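Local coordinates for protein cryptochrome DASH (Arabidopsis thaliana, PDB 2J4D) that binds FAD and a folate light antenna, repairs cyclobutane pyrimidine dimers in single-stranded DNA and may also act as a blue-light photoreceptor, at residues L362-W366 / V397-L401. Numbering follows the deposited sequence.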
# COMPACT_ATOMS: atom_id res chain seq x y z
N LEU A 362 20.73 18.34 -7.42
CA LEU A 362 20.47 18.11 -6.00
C LEU A 362 19.55 16.93 -5.85
O LEU A 362 19.81 16.03 -5.05
CB LEU A 362 19.83 19.34 -5.35
CG LEU A 362 20.79 20.35 -4.74
CD1 LEU A 362 19.98 21.37 -3.94
CD2 LEU A 362 21.77 19.64 -3.83
N PHE A 363 18.47 16.92 -6.62
CA PHE A 363 17.52 15.81 -6.54
C PHE A 363 18.20 14.47 -6.81
O PHE A 363 18.02 13.51 -6.05
CB PHE A 363 16.37 16.01 -7.53
CG PHE A 363 15.45 14.82 -7.61
CD1 PHE A 363 14.67 14.46 -6.52
CD2 PHE A 363 15.44 14.01 -8.74
CE1 PHE A 363 13.88 13.30 -6.56
CE2 PHE A 363 14.67 12.85 -8.79
CZ PHE A 363 13.89 12.50 -7.70
N GLU A 364 18.97 14.39 -7.89
CA GLU A 364 19.62 13.13 -8.21
C GLU A 364 20.55 12.60 -7.12
O GLU A 364 20.67 11.39 -6.96
CB GLU A 364 20.36 13.25 -9.54
CG GLU A 364 19.42 13.54 -10.69
CD GLU A 364 20.09 13.47 -12.05
OE1 GLU A 364 21.32 13.64 -12.11
OE2 GLU A 364 19.37 13.26 -13.05
N SER A 365 21.18 13.50 -6.37
CA SER A 365 22.09 13.07 -5.30
C SER A 365 21.30 12.38 -4.18
O SER A 365 21.79 11.44 -3.55
CB SER A 365 22.89 14.25 -4.74
OG SER A 365 22.06 15.18 -4.06
N TRP A 366 20.09 12.87 -3.95
CA TRP A 366 19.19 12.31 -2.94
C TRP A 366 18.71 10.96 -3.46
O TRP A 366 18.81 9.93 -2.79
CB TRP A 366 17.98 13.25 -2.77
CG TRP A 366 16.94 12.84 -1.76
CD1 TRP A 366 17.01 12.97 -0.39
CD2 TRP A 366 15.64 12.31 -2.04
NE1 TRP A 366 15.83 12.57 0.19
CE2 TRP A 366 14.97 12.15 -0.80
CE3 TRP A 366 14.97 11.95 -3.22
CZ2 TRP A 366 13.66 11.66 -0.70
CZ3 TRP A 366 13.66 11.45 -3.12
CH2 TRP A 366 13.02 11.32 -1.87
N VAL A 397 14.24 11.23 5.51
CA VAL A 397 14.61 11.62 4.15
C VAL A 397 13.69 12.70 3.60
O VAL A 397 14.10 13.50 2.76
CB VAL A 397 14.66 10.41 3.17
CG1 VAL A 397 15.68 9.41 3.66
CG2 VAL A 397 13.28 9.75 3.01
N CYS A 398 12.44 12.71 4.07
CA CYS A 398 11.49 13.73 3.63
C CYS A 398 11.93 15.10 4.15
O CYS A 398 11.98 16.09 3.41
CB CYS A 398 10.08 13.40 4.15
SG CYS A 398 8.93 14.80 4.07
N SER A 399 12.24 15.15 5.44
CA SER A 399 12.69 16.40 6.05
C SER A 399 13.97 16.88 5.37
O SER A 399 14.12 18.06 5.06
CB SER A 399 12.95 16.20 7.55
OG SER A 399 13.37 17.41 8.16
N PHE A 400 14.90 15.96 5.11
CA PHE A 400 16.15 16.32 4.47
C PHE A 400 15.95 16.96 3.09
O PHE A 400 16.53 18.00 2.77
CB PHE A 400 17.05 15.09 4.32
CG PHE A 400 18.42 15.41 3.78
CD1 PHE A 400 19.41 15.91 4.62
CD2 PHE A 400 18.71 15.22 2.43
CE1 PHE A 400 20.67 16.22 4.13
CE2 PHE A 400 19.98 15.53 1.93
CZ PHE A 400 20.96 16.03 2.78
N LEU A 401 15.12 16.32 2.27
CA LEU A 401 14.87 16.83 0.93
C LEU A 401 14.23 18.20 0.94
O LEU A 401 14.62 19.09 0.18
CB LEU A 401 13.97 15.87 0.15
CG LEU A 401 13.67 16.35 -1.27
CD1 LEU A 401 13.65 15.15 -2.21
CD2 LEU A 401 12.35 17.11 -1.31
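Two helices whose axes stay far apart can still be joined by one large side chain, and helices 360-367 and 391-404 illustrate this: their short segments run nearly antiparallel (162°) with axes 11.8 Å apart, and W366 bridges the space between them. At V397 the link is chiefly polar. The indole NE1 of W366 donates a hydrogen bond to V397 O (3.2 Å), a carbonyl that also accepts the helical bond from L401 N (3.0 Å), so the buried N-H is satisfied by an acceptor already engaged in its own helix. The side chain of V397 lies about 6 Å from the bound FAD, so this end of the contact lies near the cofactor, within the helical FAD-binding domain shared by photolyases and cryptochromes; W432 of helix 425-436 also packs against W366. C398 points away, and the hydroxyl of S399 hydrogen-bonds to F448 N. One turn on from V397, F400 brings its ring edge to the indole edge, CD2 lying 4.0 Å from W366 CD1. L401 then supplies a CH-pi contact: its CD1 sits 3.4 Å from the centroid of the six-membered ring of W366, almost on the ring normal, while the same methyl lies 4.5 Å from F363 CD1, a looser apolar approach.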